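Local coordinates for protein imelysin (Bacteroides ovatus, PDB 3N8U) that belongs to the imelysin family of largely helical bacterial proteins and is a putative peptidase that may, like some relatives, take part in iron uptake, at residues Ser48-Gly53 with Phe290-Glu295; Thr37-Leu42 with Lys243-Lys248. All coordinates share one frame; numbering follows the deposited sequence.

Contact 1 (Ser48-Gly53 with Phe290-Glu295); sequences SSYKGG and FGPVDE
Tyr50 reaches from a type I' beta turn to the one-turn helix 292-295, its ring resting on Pro292 at the first position and its hydroxyl meeting Glu295 at the last. The turn, Tyr50 to Gly53, follows the end of helix 21-47 and is closed by the bond from Gly53 N to Tyr50 O. Ser49 OG adds a second tie, donating to Gly53 O over 2.6 Å and coming in on a lone pair of that oxygen, in the plane of its carbonyl. From CB, which points toward the helix, the tyrosine side chain runs with CG anti to the backbone N (chi1 -174°), and this swings the ring over to Pro292. CD1 and CE1 come up against Pro292 CG, the CE1 contact being 3.9 Å. The proline carbon sits 4.0 Å from the ring centroid and 16° off its normal, a CH-pi contact. Lys51 CG lies against the middle of the opposite face, 3.7 Å from the ring plane, so the ring is sandwiched between two aliphatic groups. CE2 and CZ both approach Glu295 OE1, and OH, also near Glu295 CB, donates to Glu295 OE1 at 2.5 Å, a short bond that uses the anti lone pair of an oxygen lying in the ring plane. The ring and carboxylate planes differ by only 26°. A phenylalanine here, lacking the hydroxyl, would probably leave Glu295 OE1 to the water and the distant Lys51, its carboxylate less firmly fixed. Tyr56 meets the same ring edge-to-face, while Ala45 of helix 21-47 also touches the Tyr50 side chain. The salt bridge from Lys51 NZ to Glu295 OE1 is long, 3.9 Å, but a water closes it, accepting from Lys51 NZ and donating to Glu295 OE1 at 2.7 Å.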
loop_
_atom_site.group_PDB
_atom_site.type_symbol
_atom_site.label_atom_id
_atom_site.label_comp_id
_atom_site.label_asym_id
_atom_site.label_seq_id
_atom_site.Cartn_x
_atom_site.Cartn_y
_atom_site.Cartn_z
ATOM N N SER A 48 19.978 -0.588 5.514
ATOM C CA SER A 48 21.133 -0.414 6.419
ATOM C C SER A 48 21.214 -1.398 7.582
ATOM O O SER A 48 22.269 -1.995 7.793
ATOM C CB SER A 48 21.180 1.017 6.957
ATOM O OG SER A 48 21.341 1.966 5.918
ATOM N N SER A 49 20.159 -1.471 8.419
ATOM C CA SER A 49 20.208 -2.274 9.640
ATOM C C SER A 49 18.815 -2.598 10.155
ATOM O O SER A 49 17.990 -1.697 10.281
ATOM C CB SER A 49 20.986 -1.512 10.724
ATOM O OG SER A 49 21.068 -2.241 11.937
ATOM N N TYR A 50 18.570 -3.880 10.517
ATOM C CA TYR A 50 17.284 -4.286 11.094
ATOM C C TYR A 50 17.505 -4.863 12.498
ATOM O O TYR A 50 18.422 -5.658 12.695
ATOM C CB TYR A 50 16.561 -5.319 10.183
ATOM C CG TYR A 50 15.156 -5.683 10.639
ATOM C CD1 TYR A 50 14.203 -4.695 10.891
ATOM C CD2 TYR A 50 14.777 -7.013 10.810
ATOM C CE1 TYR A 50 12.907 -5.024 11.293
ATOM C CE2 TYR A 50 13.472 -7.354 11.174
ATOM C CZ TYR A 50 12.549 -6.356 11.438
ATOM O OH TYR A 50 11.267 -6.677 11.817
ATOM N N LYS A 51 16.647 -4.461 13.473
ATOM C CA LYS A 51 16.700 -4.952 14.861
ATOM C C LYS A 51 18.125 -4.834 15.461
ATOM O O LYS A 51 18.597 -5.754 16.136
ATOM C CB LYS A 51 16.155 -6.402 14.960
ATOM C CG LYS A 51 14.642 -6.510 14.710
ATOM C CD LYS A 51 14.150 -7.942 14.855
ATOM C CE LYS A 51 12.644 -8.017 14.897
ATOM N NZ LYS A 51 12.164 -9.415 15.065
ATOM N N GLY A 52 18.806 -3.736 15.126
ATOM C CA GLY A 52 20.167 -3.443 15.582
ATOM C C GLY A 52 21.264 -4.271 14.937
ATOM O O GLY A 52 22.426 -4.189 15.349
ATOM N N GLY A 53 20.906 -5.070 13.933
ATOM C CA GLY A 53 21.863 -5.939 13.258
ATOM C C GLY A 53 21.976 -5.732 11.764
ATOM O O GLY A 53 21.932 -4.600 11.282
ATOM N N PHE A 290 5.620 -7.834 4.140
ATOM C CA PHE A 290 6.262 -8.821 4.999
ATOM C C PHE A 290 7.566 -8.240 5.527
ATOM O O PHE A 290 8.052 -7.230 5.003
ATOM C CB PHE A 290 6.511 -10.149 4.242
ATOM C CG PHE A 290 7.618 -10.096 3.217
ATOM C CD1 PHE A 290 8.924 -10.432 3.563
ATOM C CD2 PHE A 290 7.346 -9.795 1.888
ATOM C CE1 PHE A 290 9.949 -10.383 2.618
ATOM C CE2 PHE A 290 8.375 -9.754 0.940
ATOM C CZ PHE A 290 9.666 -10.059 1.309
ATOM N N GLY A 291 8.145 -8.901 6.511
ATOM C CA GLY A 291 9.389 -8.462 7.101
ATOM C C GLY A 291 9.204 -7.157 7.851
ATOM O O GLY A 291 8.173 -6.958 8.495
ATOM N N PRO A 292 10.155 -6.213 7.690
ATOM C CA PRO A 292 10.101 -4.951 8.466
ATOM C C PRO A 292 8.766 -4.201 8.467
ATOM O O PRO A 292 8.284 -3.819 9.543
ATOM C CB PRO A 292 11.224 -4.121 7.856
ATOM C CG PRO A 292 12.242 -5.151 7.436
ATOM C CD PRO A 292 11.414 -6.321 6.927
ATOM N N VAL A 293 8.143 -3.993 7.281
ATOM C CA VAL A 293 6.896 -3.224 7.253
ATOM C C VAL A 293 5.798 -3.848 8.160
ATOM O O VAL A 293 4.974 -3.123 8.732
ATOM C CB VAL A 293 6.404 -2.968 5.809
ATOM C CG1 VAL A 293 5.810 -4.233 5.195
ATOM C CG2 VAL A 293 5.399 -1.811 5.761
ATOM N N ASP A 294 5.805 -5.188 8.277
ATOM C CA ASP A 294 4.827 -5.930 9.060
ATOM C C ASP A 294 5.246 -5.985 10.537
ATOM O O ASP A 294 4.499 -5.554 11.418
ATOM C CB ASP A 294 4.688 -7.361 8.479
ATOM C CG ASP A 294 3.725 -8.292 9.205
ATOM O OD1 ASP A 294 2.886 -7.795 9.987
ATOM O OD2 ASP A 294 3.771 -9.512 8.943
ATOM N N GLU A 295 6.432 -6.515 10.803
ATOM C CA GLU A 295 6.911 -6.696 12.169
ATOM C C GLU A 295 7.040 -5.411 12.962
ATOM O O GLU A 295 6.808 -5.424 14.178
ATOM C CB GLU A 295 8.210 -7.462 12.169
ATOM C CG GLU A 295 8.046 -8.866 11.596
ATOM C CD GLU A 295 9.329 -9.645 11.377
ATOM O OE1 GLU A 295 10.423 -9.071 11.580
ATOM O OE2 GLU A 295 9.238 -10.834 10.997
HETATM O O HOH W 1 12.404 -10.566 12.548
#

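Contact 2 (Thr37-Leu42 with Lys243-Lys248); sequences TDATNL and KSLKEK
Ala39 points its CB toward helix 243-248 and lands on the backbone there, 3.8 Å from Lys246 CA and nearly as close to Leu245 O. So small a side chain lets the main chains come near, with the CA atoms of Ala39 and Lys246 4.8 Å apart and the two segment axes 8.2 Å apart at closest approach. Leu245 also points toward its partner; with CG anti to the backbone N (chi1 178°), that carbon packs 3.9 Å from Ala39 CB. Leu42 faces inward as well, one turn after Ala39, but its CD2 only grazes Leu245 CD2 at 4.4 Å. On the other flank of the alanine, Thr40 and Lys246 lie at a slant to each other. The touching is done by the aliphatic part of the lysine: CG sits 3.5 Å from Thr40 OG1, and in the conformer described a bend at chi3 (90°) leads the ammonium end away. That threonine hydroxyl is hydrogen-bonded to Lys36 O, one turn back in its own helix. Beyond the interface, Leu245 also touches Trp282 of helix 265-283, whereas Asp38, on another side of its helix, forms a salt bridge with Arg342. With the axes 152° apart in direction and no hydrogen bond across, this is close antiparallel helix packing around an alanine, as in an alpha-helical bundle.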
loop_
_atom_site.group_PDB
_atom_site.type_symbol
_atom_site.label_atom_id
_atom_site.label_comp_id
_atom_site.label_asym_id
_atom_site.label_seq_id
_atom_site.Cartn_x
_atom_site.Cartn_y
_atom_site.Cartn_z
ATOM N N THR A 37 9.008 9.843 9.295
ATOM C CA THR A 37 9.757 8.980 10.199
ATOM C C THR A 37 9.555 7.511 9.842
ATOM O O THR A 37 10.535 6.755 9.747
ATOM C CB THR A 37 9.370 9.278 11.647
ATOM O OG1 THR A 37 9.747 10.622 11.925
ATOM C CG2 THR A 37 10.038 8.315 12.651
ATOM N N ASP A 38 8.293 7.100 9.643
ATOM C CA ASP A 38 7.992 5.710 9.330
ATOM C C ASP A 38 8.640 5.271 8.028
ATOM O O ASP A 38 9.263 4.191 7.984
ATOM C CB ASP A 38 6.479 5.500 9.301
ATOM C CG ASP A 38 5.827 5.566 10.677
ATOM O OD1 ASP A 38 6.533 5.293 11.697
ATOM O OD2 ASP A 38 4.629 5.855 10.738
ATOM N N ALA A 39 8.551 6.109 6.969
ATOM C CA ALA A 39 9.156 5.747 5.670
ATOM C C ALA A 39 10.676 5.697 5.766
ATOM O O ALA A 39 11.294 4.809 5.178
ATOM C CB ALA A 39 8.727 6.730 4.589
ATOM N N THR A 40 11.289 6.601 6.551
ATOM C CA THR A 40 12.734 6.556 6.700
ATOM C C THR A 40 13.161 5.290 7.417
ATOM O O THR A 40 14.145 4.642 7.011
ATOM C CB THR A 40 13.216 7.813 7.421
ATOM O OG1 THR A 40 12.916 8.931 6.592
ATOM C CG2 THR A 40 14.725 7.769 7.743
ATOM N N ASN A 41 12.437 4.935 8.504
ATOM C CA ASN A 41 12.797 3.759 9.306
ATOM C C ASN A 41 12.618 2.473 8.519
ATOM O O ASN A 41 13.401 1.529 8.692
ATOM C CB ASN A 41 11.991 3.712 10.588
ATOM C CG ASN A 41 12.446 4.730 11.585
ATOM O OD1 ASN A 41 13.582 5.221 11.533
ATOM N ND2 ASN A 41 11.571 5.085 12.502
ATOM N N LEU A 42 11.602 2.431 7.648
ATOM C CA LEU A 42 11.325 1.258 6.826
ATOM C C LEU A 42 12.446 1.068 5.796
ATOM O O LEU A 42 12.970 -0.041 5.638
ATOM C CB LEU A 42 9.977 1.446 6.130
ATOM C CG LEU A 42 9.564 0.360 5.113
ATOM C CD1 LEU A 42 9.662 -1.068 5.726
ATOM C CD2 LEU A 42 8.147 0.626 4.613
ATOM N N LYS A 243 12.967 3.395 -1.032
ATOM C CA LYS A 243 13.769 4.618 -1.168
ATOM C C LYS A 243 12.876 5.729 -1.702
ATOM O O LYS A 243 12.884 6.837 -1.163
ATOM C CB LYS A 243 14.943 4.388 -2.128
ATOM C CG LYS A 243 15.903 5.568 -2.203
ATOM C CD LYS A 243 17.181 5.173 -2.932
ATOM C CE LYS A 243 18.170 6.315 -3.013
ATOM N NZ LYS A 243 17.794 7.297 -4.067
ATOM N N SER A 244 12.093 5.422 -2.762
ATOM C CA SER A 244 11.161 6.376 -3.364
ATOM C C SER A 244 10.135 6.847 -2.329
ATOM O O SER A 244 9.823 8.043 -2.257
ATOM C CB SER A 244 10.452 5.734 -4.551
ATOM O OG SER A 244 9.525 6.630 -5.131
ATOM N N LEU A 245 9.588 5.907 -1.530
ATOM C CA LEU A 245 8.614 6.265 -0.491
ATOM C C LEU A 245 9.263 7.211 0.544
ATOM O O LEU A 245 8.631 8.179 0.987
ATOM C CB LEU A 245 8.099 4.992 0.203
ATOM C CG LEU A 245 7.109 5.195 1.360
ATOM C CD1 LEU A 245 5.850 5.926 0.893
ATOM C CD2 LEU A 245 6.731 3.856 1.963
ATOM N N LYS A 246 10.514 6.933 0.935
ATOM C CA LYS A 246 11.204 7.788 1.885
ATOM C C LYS A 246 11.330 9.200 1.304
ATOM O O LYS A 246 10.958 10.168 1.965
ATOM C CB LYS A 246 12.584 7.205 2.220
ATOM C CG LYS A 246 13.374 8.042 3.221
ATOM C CD LYS A 246 14.836 7.647 3.248
ATOM C CE LYS A 246 15.667 8.430 2.252
ATOM N NZ LYS A 246 17.051 7.897 2.143
ATOM N N GLU A 247 11.815 9.306 0.054
ATOM C CA GLU A 247 12.017 10.593 -0.616
ATOM C C GLU A 247 10.718 11.339 -0.764
ATOM O O GLU A 247 10.652 12.546 -0.511
ATOM C CB GLU A 247 12.643 10.377 -1.999
ATOM C CG GLU A 247 14.099 9.955 -1.942
ATOM C CD GLU A 247 14.719 9.562 -3.272
ATOM O OE1 GLU A 247 14.010 9.594 -4.306
ATOM O OE2 GLU A 247 15.926 9.233 -3.279
ATOM N N LYS A 248 9.664 10.627 -1.161
ATOM C CA LYS A 248 8.374 11.264 -1.417
ATOM C C LYS A 248 7.603 11.619 -0.156
ATOM O O LYS A 248 6.873 12.616 -0.148
ATOM C CB LYS A 248 7.560 10.454 -2.422
ATOM C CG LYS A 248 8.233 10.469 -3.794
ATOM C CD LYS A 248 7.659 9.456 -4.757
ATOM C CE LYS A 248 8.279 9.614 -6.132
ATOM N NZ LYS A 248 9.722 9.220 -6.150
#

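Overall arrangement
Helix 21-47 ties the two contacts together: 37-42 lies on it, and 48-53 follows directly in the loop after its end. Their partners come in the same order far along the chain, 243-248 on helix 223-261 and then 290-295, which takes in the short helix 292-295, so the pairings interleave. About 13 Å separates the contact centres, on the same side of the chain's centre. Contact 2 is the buried one; contact 1 lies farther out and is partly exposed. They touch through Leu42, whose CD1 is 3.6 Å from Val293 N. Each pairing joins segments with 200 or more residues between them within one mainly helical body.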